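Side-chain contacts in protein Vpx (Simian immunodeficiency virus, PDB 4CC9), which helps the virus infect non-dividing cells, acting in nuclear import of the pre-integration complex and recruiting host SAMHD1 to a CUL4A-DDB1 E3 ligase for proteasomal degradation: residues E37-A42 / R77-I82; R41-H46 / K84-H89; E27-L32 / S70-K75. All coordinates share one frame; numbering follows the deposited sequence.

Contact 1: E37-A42 / R77-I82; sequences EEINRA and RYLCLI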
loop_
_atom_site.group_PDB
_atom_site.type_symbol
_atom_site.label_atom_id
_atom_site.label_comp_id
_atom_site.label_asym_id
_atom_site.label_seq_id
_atom_site.Cartn_x
_atom_site.Cartn_y
_atom_site.Cartn_z
ATOM N N GLU B 37 -6.481 -6.557 21.285
ATOM C CA GLU B 37 -5.553 -6.370 22.400
ATOM C C GLU B 37 -4.185 -5.940 21.892
ATOM O O GLU B 37 -3.566 -5.023 22.441
ATOM C CB GLU B 37 -5.427 -7.642 23.235
ATOM C CG GLU B 37 -6.707 -8.040 23.930
ATOM C CD GLU B 37 -6.452 -8.855 25.186
ATOM O OE1 GLU B 37 -5.268 -9.167 25.454
ATOM O OE2 GLU B 37 -7.432 -9.176 25.905
ATOM N N GLU B 38 -3.720 -6.596 20.832
ATOM C CA GLU B 38 -2.416 -6.276 20.270
ATOM C C GLU B 38 -2.368 -4.886 19.625
ATOM O O GLU B 38 -1.396 -4.147 19.820
ATOM C CB GLU B 38 -1.961 -7.363 19.301
ATOM C CG GLU B 38 -1.623 -8.689 19.985
ATOM C CD GLU B 38 -1.084 -9.737 19.018
ATOM O OE1 GLU B 38 -0.999 -9.441 17.804
ATOM O OE2 GLU B 38 -0.745 -10.854 19.473
ATOM N N ILE B 39 -3.408 -4.502 18.886
ATOM C CA ILE B 39 -3.382 -3.168 18.286
ATOM C C ILE B 39 -3.335 -2.074 19.356
ATOM O O ILE B 39 -2.629 -1.072 19.192
ATOM C CB ILE B 39 -4.503 -2.938 17.222
ATOM C CG1 ILE B 39 -4.148 -1.755 16.306
ATOM C CG2 ILE B 39 -5.863 -2.710 17.869
ATOM C CD1 ILE B 39 -5.055 -1.638 15.062
ATOM N N ASN B 40 -4.046 -2.277 20.464
ATOM C CA ASN B 40 -4.009 -1.302 21.558
ATOM C C ASN B 40 -2.609 -1.149 22.171
ATOM O O ASN B 40 -2.121 -0.035 22.350
ATOM C CB ASN B 40 -5.069 -1.619 22.632
ATOM C CG ASN B 40 -6.483 -1.345 22.154
ATOM O OD1 ASN B 40 -6.696 -0.590 21.201
ATOM N ND2 ASN B 40 -7.458 -1.945 22.819
ATOM N N ARG B 41 -1.956 -2.266 22.473
ATOM C CA ARG B 41 -0.603 -2.215 23.013
ATOM C C ARG B 41 0.384 -1.565 22.049
ATOM O O ARG B 41 1.300 -0.859 22.474
ATOM C CB ARG B 41 -0.123 -3.613 23.391
ATOM C CG ARG B 41 -0.911 -4.219 24.546
ATOM C CD ARG B 41 -0.199 -5.416 25.146
ATOM N NE ARG B 41 -1.167 -6.382 25.652
ATOM C CZ ARG B 41 -1.545 -7.471 24.987
ATOM N NH1 ARG B 41 -1.018 -7.738 23.799
ATOM N NH2 ARG B 41 -2.442 -8.297 25.511
ATOM N N ALA B 42 0.193 -1.789 20.752
ATOM C CA ALA B 42 1.070 -1.175 19.755
ATOM C C ALA B 42 0.795 0.320 19.607
ATOM O O ALA B 42 1.730 1.137 19.566
ATOM C CB ALA B 42 0.928 -1.873 18.416
ATOM N N ARG B 77 -15.961 -2.924 14.508
ATOM C CA ARG B 77 -16.020 -1.536 14.018
ATOM C C ARG B 77 -14.911 -0.696 14.658
ATOM O O ARG B 77 -14.318 0.172 14.014
ATOM C CB ARG B 77 -17.386 -0.884 14.267
ATOM C CG ARG B 77 -18.555 -1.595 13.566
ATOM C CD ARG B 77 -18.378 -1.621 12.047
ATOM N NE ARG B 77 -18.247 -0.265 11.530
ATOM C CZ ARG B 77 -19.259 0.485 11.094
ATOM N NH1 ARG B 77 -20.502 0.004 11.086
ATOM N NH2 ARG B 77 -19.026 1.729 10.661
ATOM N N TYR B 78 -14.614 -0.968 15.923
ATOM C CA TYR B 78 -13.577 -0.214 16.606
ATOM C C TYR B 78 -12.192 -0.519 16.008
ATOM O O TYR B 78 -11.404 0.394 15.762
ATOM C CB TYR B 78 -13.605 -0.501 18.119
ATOM C CG TYR B 78 -12.339 -0.076 18.833
ATOM C CD1 TYR B 78 -12.140 1.250 19.198
ATOM C CD2 TYR B 78 -11.346 -0.998 19.144
ATOM C CE1 TYR B 78 -10.980 1.651 19.861
ATOM C CE2 TYR B 78 -10.187 -0.608 19.805
ATOM C CZ TYR B 78 -10.016 0.722 20.153
ATOM O OH TYR B 78 -8.884 1.130 20.799
ATOM N N LEU B 79 -11.900 -1.800 15.791
ATOM C CA LEU B 79 -10.615 -2.206 15.218
ATOM C C LEU B 79 -10.379 -1.535 13.864
ATOM O O LEU B 79 -9.288 -1.015 13.612
ATOM C CB LEU B 79 -10.532 -3.740 15.082
ATOM C CG LEU B 79 -9.269 -4.338 14.460
ATOM C CD1 LEU B 79 -8.039 -3.971 15.266
ATOM C CD2 LEU B 79 -9.377 -5.850 14.333
ATOM N N CYS B 80 -11.397 -1.521 13.002
ATOM C CA CYS B 80 -11.223 -0.931 11.673
ATOM C C CYS B 80 -10.842 0.551 11.756
ATOM O O CYS B 80 -10.007 1.026 10.977
ATOM C CB CYS B 80 -12.460 -1.162 10.787
ATOM S SG CYS B 80 -12.753 -2.939 10.341
ATOM N N LEU B 81 -11.415 1.270 12.720
ATOM C CA LEU B 81 -11.066 2.687 12.920
ATOM C C LEU B 81 -9.624 2.877 13.387
ATOM O O LEU B 81 -8.935 3.791 12.920
ATOM C CB LEU B 81 -12.007 3.348 13.923
ATOM C CG LEU B 81 -13.426 3.614 13.428
ATOM C CD1 LEU B 81 -14.309 4.025 14.592
ATOM C CD2 LEU B 81 -13.428 4.693 12.329
ATOM N N ILE B 82 -9.167 2.028 14.310
ATOM C CA ILE B 82 -7.793 2.141 14.794
ATOM C C ILE B 82 -6.796 1.718 13.714
ATOM O O ILE B 82 -5.717 2.328 13.595
ATOM C CB ILE B 82 -7.550 1.344 16.088
ATOM C CG1 ILE B 82 -8.542 1.792 17.169
ATOM C CG2 ILE B 82 -6.133 1.577 16.597
ATOM C CD1 ILE B 82 -8.504 3.306 17.434
#
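Tyr78 meets Asn40 through its hydroxyl, giving the OH to Asn40 OD1 in a hydrogen bond of 2.8 Å. The acceptor sits at the edge of the tyrosine ring and near its plane, while the amide is turned well out of the plane of that ring. The hydroxyl approaches at a C=O...donor angle of 128°, somewhat out of the carbonyl plane. With CG anti to the backbone N (chi1 164°), the ring runs from its helix toward 37-42. Ile82 CG1, one turn on, lies over one of its faces toward the rim, and Trp56 of helix 49-66 meets the ring edge-to-face.

Leu79 turns the contact apolar. Its CD1 touches Ile39 CG2 at 3.6 Å and lies 3.8 Å from Ile39 CD1, so one methyl rests against both branches of the isoleucine. This is helix 25-43 against helix 71-91 in the three-helix fold of the Vpr/Vpx family: the local axes run in the same general sense, 34° apart, and approach to 10.8 Å. Tyr78 and Leu79 also belong to a stretch that, by similarity, is a nuclear localization signal.

At Ile82 the backbones come nearest, opposite Ile39. Ile82 CG2, anti to its own backbone N, reaches Ile39 CD1 at 3.7 Å and also faces CG1, while the CG1 branch of Ile82 swings back to the tyrosine. Ile39 also packs on an aromatic side chain of another protein chain.

Contact 2: R41-H46 / K84-H89; sequences RAAVNH and KAMFMH. With ZN (zinc ion), chain F.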
loop_
_atom_site.group_PDB
_atom_site.type_symbol
_atom_site.label_atom_id
_atom_site.label_comp_id
_atom_site.label_asym_id
_atom_site.label_seq_id
_atom_site.Cartn_x
_atom_site.Cartn_y
_atom_site.Cartn_z
ATOM N N ARG B 41 -1.956 -2.266 22.473
ATOM C CA ARG B 41 -0.603 -2.215 23.013
ATOM C C ARG B 41 0.384 -1.565 22.049
ATOM O O ARG B 41 1.300 -0.859 22.474
ATOM C CB ARG B 41 -0.123 -3.613 23.391
ATOM C CG ARG B 41 -0.911 -4.219 24.546
ATOM C CD ARG B 41 -0.199 -5.416 25.146
ATOM N NE ARG B 41 -1.167 -6.382 25.652
ATOM C CZ ARG B 41 -1.545 -7.471 24.987
ATOM N NH1 ARG B 41 -1.018 -7.738 23.799
ATOM N NH2 ARG B 41 -2.442 -8.297 25.511
ATOM N N ALA B 42 0.193 -1.789 20.752
ATOM C CA ALA B 42 1.070 -1.175 19.755
ATOM C C ALA B 42 0.795 0.320 19.607
ATOM O O ALA B 42 1.730 1.137 19.566
ATOM C CB ALA B 42 0.928 -1.873 18.416
ATOM N N ALA B 43 -0.489 0.676 19.550
ATOM C CA ALA B 43 -0.884 2.054 19.256
ATOM C C ALA B 43 -0.501 3.067 20.331
ATOM O O ALA B 43 -0.342 4.249 20.024
ATOM C CB ALA B 43 -2.372 2.139 18.971
ATOM N N VAL B 44 -0.362 2.626 21.582
ATOM C CA VAL B 44 0.003 3.565 22.646
ATOM C C VAL B 44 1.454 4.045 22.520
ATOM O O VAL B 44 1.839 5.002 23.174
ATOM C CB VAL B 44 -0.282 3.030 24.088
ATOM C CG1 VAL B 44 -1.778 3.006 24.383
ATOM C CG2 VAL B 44 0.332 1.647 24.306
ATOM N N ASN B 45 2.247 3.400 21.667
ATOM C CA ASN B 45 3.601 3.880 21.383
ATOM C C ASN B 45 3.672 4.855 20.204
ATOM O O ASN B 45 4.755 5.299 19.835
ATOM C CB ASN B 45 4.547 2.707 21.103
ATOM C CG ASN B 45 4.652 1.746 22.272
ATOM O OD1 ASN B 45 4.504 2.140 23.427
ATOM N ND2 ASN B 45 4.917 0.477 21.976
ATOM N N HIS B 46 2.527 5.181 19.606
ATOM C CA HIS B 46 2.507 6.041 18.420
ATOM C C HIS B 46 1.448 7.127 18.520
ATOM O O HIS B 46 1.649 8.243 18.049
ATOM C CB HIS B 46 2.235 5.219 17.153
ATOM C CG HIS B 46 3.282 4.192 16.862
ATOM N ND1 HIS B 46 4.403 4.465 16.099
ATOM C CD2 HIS B 46 3.378 2.893 17.221
ATOM C CE1 HIS B 46 5.143 3.377 16.006
ATOM N NE2 HIS B 46 4.546 2.409 16.678
ATOM N N LYS B 84 -7.129 2.223 10.621
ATOM C CA LYS B 84 -7.011 3.384 9.727
ATOM C C LYS B 84 -6.178 4.502 10.337
ATOM O O LYS B 84 -5.389 5.141 9.639
ATOM C CB LYS B 84 -8.388 3.898 9.275
ATOM C CG LYS B 84 -9.079 2.929 8.322
ATOM C CD LYS B 84 -10.525 3.281 8.039
ATOM C CE LYS B 84 -11.257 2.028 7.522
ATOM N NZ LYS B 84 -12.612 2.296 6.980
ATOM N N ALA B 85 -6.344 4.728 11.640
ATOM C CA ALA B 85 -5.526 5.711 12.346
ATOM C C ALA B 85 -4.049 5.324 12.246
ATOM O O ALA B 85 -3.192 6.173 11.989
ATOM C CB ALA B 85 -5.958 5.832 13.824
ATOM N N MET B 86 -3.750 4.040 12.426
ATOM C CA MET B 86 -2.356 3.583 12.375
ATOM C C MET B 86 -1.793 3.731 10.969
ATOM O O MET B 86 -0.642 4.133 10.800
ATOM C CB MET B 86 -2.227 2.131 12.841
ATOM C CG MET B 86 -2.390 1.959 14.335
ATOM S SD MET B 86 -1.038 2.747 15.233
ATOM C CE MET B 86 0.330 1.678 14.765
ATOM N N PHE B 87 -2.616 3.415 9.967
ATOM C CA PHE B 87 -2.236 3.592 8.566
ATOM C C PHE B 87 -1.857 5.049 8.305
ATOM O O PHE B 87 -0.848 5.331 7.666
ATOM C CB PHE B 87 -3.397 3.171 7.660
ATOM C CG PHE B 87 -3.221 3.522 6.197
ATOM C CD1 PHE B 87 -2.518 2.679 5.335
ATOM C CD2 PHE B 87 -3.807 4.665 5.669
ATOM C CE1 PHE B 87 -2.376 2.984 3.958
ATOM C CE2 PHE B 87 -3.684 4.982 4.300
ATOM C CZ PHE B 87 -2.968 4.136 3.443
ATOM N N MET B 88 -2.670 5.979 8.788
ATOM C CA MET B 88 -2.370 7.388 8.566
ATOM C C MET B 88 -1.069 7.795 9.265
ATOM O O MET B 88 -0.258 8.535 8.703
ATOM C CB MET B 88 -3.543 8.268 9.008
ATOM C CG MET B 88 -4.741 8.178 8.050
ATOM S SD MET B 88 -6.155 9.223 8.485
ATOM C CE MET B 88 -6.725 8.424 9.980
ATOM N N HIS B 89 -0.850 7.286 10.473
ATOM C CA HIS B 89 0.366 7.635 11.215
ATOM C C HIS B 89 1.630 7.153 10.504
ATOM O O HIS B 89 2.616 7.880 10.421
ATOM C CB HIS B 89 0.316 7.077 12.640
ATOM C CG HIS B 89 1.582 7.277 13.414
ATOM N ND1 HIS B 89 1.870 8.454 14.078
ATOM C CD2 HIS B 89 2.625 6.451 13.638
ATOM C CE1 HIS B 89 3.043 8.340 14.675
ATOM N NE2 HIS B 89 3.527 7.138 14.425
HETATM ZN ZN ZN F . 5.077 6.217 15.433
#
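His46 ND1 and His89 NE2 converge on one zinc ion, the first at 2.0 Å and the second at 2.1 Å. The N-zinc-N angle is about 107°, close to tetrahedral, and the two remaining corners are the sulfurs of Cys94 and Cys96. One imidazole uses its delta nitrogen and the other its epsilon nitrogen. The 3.3 Å between ND1 of His46 and NE2 of His89 is not a hydrogen bond: the nitrogens are close because both bind the metal.

The imidazole planes stand 69° apart, and the two side chains cross at about a right angle. His89 NE2 comes in at the edge of the His46 ring, near its plane. In the reverse sense, His46 CB lies over one face of the His89 ring, 3.9 Å from its centroid, in a CH-pi contact displaced toward the rim. The backbone carbonyl of Ala42 lies in the plane of the His46 ring at its edge, next to CD2. His89 is thrown out from helix 71-91 toward the metal with CG anti to the backbone N (chi1 174°).

One turn before His89, Met86 bridges to Ala43 and His46. Its chain is bent at chi2 and chi3, bringing SD to 4.0 Å from Ala43 CB and the terminal CE to 4.1 Å from His46 CD2, obliquely to that ring. Leu47 touches both Met86 and His89.

The zinc ties the loop just after helix 25-43 to the end of helix 71-91 and to the cysteines beyond it. The two sulfur ligands, if thiolates, would probably balance the metal's charge; with four protein ligands, the His2Cys2 site is consistent with a structural zinc.

Contact 3: E27-L32 / S70-K75; sequences EAFDWL and SVSYTK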
loop_
_atom_site.group_PDB
_atom_site.type_symbol
_atom_site.label_atom_id
_atom_site.label_comp_id
_atom_site.label_asym_id
_atom_site.label_seq_id
_atom_site.Cartn_x
_atom_site.Cartn_y
_atom_site.Cartn_z
ATOM N N GLU B 27 -11.515 -19.871 14.912
ATOM C CA GLU B 27 -10.295 -19.088 14.782
ATOM C C GLU B 27 -10.587 -17.629 14.401
ATOM O O GLU B 27 -9.814 -16.734 14.737
ATOM C CB GLU B 27 -9.238 -19.783 13.902
ATOM C CG GLU B 27 -9.627 -19.985 12.465
ATOM C CD GLU B 27 -8.919 -21.186 11.804
ATOM O OE1 GLU B 27 -7.925 -21.713 12.353
ATOM O OE2 GLU B 27 -9.366 -21.596 10.713
ATOM N N ALA B 28 -11.734 -17.372 13.775
ATOM C CA ALA B 28 -12.112 -15.987 13.506
ATOM C C ALA B 28 -12.338 -15.223 14.819
ATOM O O ALA B 28 -11.824 -14.110 14.998
ATOM C CB ALA B 28 -13.344 -15.915 12.607
ATOM N N PHE B 29 -13.083 -15.823 15.744
ATOM C CA PHE B 29 -13.325 -15.163 17.033
ATOM C C PHE B 29 -12.033 -14.919 17.792
ATOM O O PHE B 29 -11.856 -13.852 18.371
ATOM C CB PHE B 29 -14.329 -15.932 17.909
ATOM C CG PHE B 29 -15.760 -15.742 17.501
ATOM C CD1 PHE B 29 -16.402 -14.511 17.695
ATOM C CD2 PHE B 29 -16.479 -16.788 16.948
ATOM C CE1 PHE B 29 -17.736 -14.327 17.326
ATOM C CE2 PHE B 29 -17.816 -16.614 16.576
ATOM C CZ PHE B 29 -18.443 -15.380 16.764
ATOM N N ASP B 30 -11.124 -15.891 17.780
ATOM C CA ASP B 30 -9.835 -15.715 18.460
ATOM C C ASP B 30 -8.978 -14.656 17.770
ATOM O O ASP B 30 -8.277 -13.892 18.436
ATOM C CB ASP B 30 -9.061 -17.041 18.583
ATOM C CG ASP B 30 -9.723 -18.011 19.553
ATOM O OD1 ASP B 30 -10.544 -17.561 20.384
ATOM O OD2 ASP B 30 -9.425 -19.222 19.490
ATOM N N TRP B 31 -9.032 -14.608 16.442
ATOM C CA TRP B 31 -8.351 -13.542 15.710
ATOM C C TRP B 31 -8.854 -12.180 16.186
ATOM O O TRP B 31 -8.061 -11.264 16.401
ATOM C CB TRP B 31 -8.569 -13.652 14.194
ATOM C CG TRP B 31 -8.190 -12.369 13.482
ATOM C CD1 TRP B 31 -6.930 -11.958 13.160
ATOM C CD2 TRP B 31 -9.079 -11.318 13.050
ATOM N NE1 TRP B 31 -6.981 -10.726 12.538
ATOM C CE2 TRP B 31 -8.283 -10.315 12.457
ATOM C CE3 TRP B 31 -10.459 -11.141 13.094
ATOM C CZ2 TRP B 31 -8.829 -9.147 11.920
ATOM C CZ3 TRP B 31 -10.999 -9.977 12.563
ATOM C CH2 TRP B 31 -10.183 -8.994 11.991
ATOM N N LEU B 32 -10.169 -12.049 16.353
ATOM C CA LEU B 32 -10.721 -10.750 16.719
ATOM C C LEU B 32 -10.278 -10.350 18.114
ATOM O O LEU B 32 -9.843 -9.219 18.311
ATOM C CB LEU B 32 -12.240 -10.717 16.588
ATOM C CG LEU B 32 -12.934 -9.475 17.172
ATOM C CD1 LEU B 32 -12.466 -8.185 16.497
ATOM C CD2 LEU B 32 -14.460 -9.599 17.080
ATOM N N SER B 70 -23.791 -6.820 19.006
ATOM C CA SER B 70 -22.996 -7.745 19.822
ATOM C C SER B 70 -21.654 -7.135 20.237
ATOM O O SER B 70 -21.212 -6.135 19.640
ATOM C CB SER B 70 -22.723 -9.020 19.015
ATOM O OG SER B 70 -21.907 -8.726 17.897
ATOM N N VAL B 71 -20.991 -7.719 21.241
ATOM C CA VAL B 71 -19.664 -7.216 21.593
ATOM C C VAL B 71 -18.651 -7.491 20.489
ATOM O O VAL B 71 -17.712 -6.721 20.308
ATOM C CB VAL B 71 -19.135 -7.652 23.004
ATOM C CG1 VAL B 71 -20.127 -8.500 23.748
ATOM C CG2 VAL B 71 -17.763 -8.318 22.915
ATOM N N SER B 72 -18.871 -8.556 19.726
ATOM C CA SER B 72 -17.985 -8.887 18.607
ATOM C C SER B 72 -18.082 -7.861 17.475
ATOM O O SER B 72 -17.062 -7.360 16.978
ATOM C CB SER B 72 -18.298 -10.279 18.069
ATOM O OG SER B 72 -17.781 -11.266 18.941
ATOM N N TYR B 73 -19.306 -7.540 17.067
ATOM C CA TYR B 73 -19.486 -6.520 16.046
ATOM C C TYR B 73 -18.889 -5.190 16.522
ATOM O O TYR B 73 -18.167 -4.515 15.769
ATOM C CB TYR B 73 -20.959 -6.376 15.665
ATOM C CG TYR B 73 -21.165 -5.389 14.551
ATOM C CD1 TYR B 73 -20.983 -5.759 13.223
ATOM C CD2 TYR B 73 -21.518 -4.082 14.823
ATOM C CE1 TYR B 73 -21.152 -4.840 12.196
ATOM C CE2 TYR B 73 -21.681 -3.157 13.806
ATOM C CZ TYR B 73 -21.496 -3.539 12.503
ATOM O OH TYR B 73 -21.664 -2.612 11.507
ATOM N N THR B 74 -19.153 -4.841 17.782
ATOM C CA THR B 74 -18.682 -3.578 18.345
ATOM C C THR B 74 -17.155 -3.512 18.317
ATOM O O THR B 74 -16.567 -2.509 17.889
ATOM C CB THR B 74 -19.175 -3.404 19.800
ATOM O OG1 THR B 74 -20.609 -3.380 19.820
ATOM C CG2 THR B 74 -18.647 -2.121 20.403
ATOM N N LYS B 75 -16.504 -4.585 18.753
ATOM C CA LYS B 75 -15.047 -4.619 18.720
ATOM C C LYS B 75 -14.523 -4.484 17.295
ATOM O O LYS B 75 -13.488 -3.848 17.069
ATOM C CB LYS B 75 -14.522 -5.902 19.340
ATOM C CG LYS B 75 -14.680 -5.960 20.841
ATOM C CD LYS B 75 -14.424 -7.376 21.306
ATOM C CE LYS B 75 -13.123 -7.485 22.028
ATOM N NZ LYS B 75 -12.842 -8.910 22.296
#
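Leu32 carries the close-packed part, pressing its two methyls onto successive turns of the other helix. CD2 lies 3.4 Å from the backbone Ser72 O and 4.0 Å from Ser72 CB, while CD1 meets Lys75 CB at 4.2 Å. Setting CG anti to the backbone N (chi1 170°) points this fork at the helix, whose local axis makes 51° with that of 27-32. An aromatic side chain of another protein chain also packs on Leu32.

The looser flank belongs to Phe29, partly exposed, which offers only the edge of its ring. CE1 stands 3.5 Å from Ser72 OG, and the hydroxyl is near the ring plane. Lys75 gives this interface its aliphatic root alone, for its NZ goes to a salt bridge with Asp33, the next residue of helix 25-43.

Behind the interface, Ser70 caps helix 71-91: its OG accepts from Tyr73 N at 3.0 Å, nearly straight at 167°. Ser70 O is gripped from opposite faces of its plane by Thr74 N and Thr74 OG1.

No hydrogen bond joins the two segments, so their mutual attraction is chiefly van der Waals; the polar tie between the helices here, Lys75 to Asp33, falls just beyond 27-32.

From the N terminus, helix 25-43 supplies the first half of every contact: 27-32 for contact 3, then 37-42 for contact 1, then its end and the following turn, 41-46, for contact 2. The chain next runs back through helix 49-66 and then along helix 71-91 in the same general sense as the first, closing the three loops in the same order at 70-75, 77-82 and 84-89. Contact 3 therefore crosses both others, and contacts 1 and 2 start from overlapping stretches; none is nested. Leu79 CD2 against Trp31 CH2 joins contacts 1 and 3. Contacts 2 and 3 lie on opposite sides of the chain's centre, with their centres about 20 Å apart.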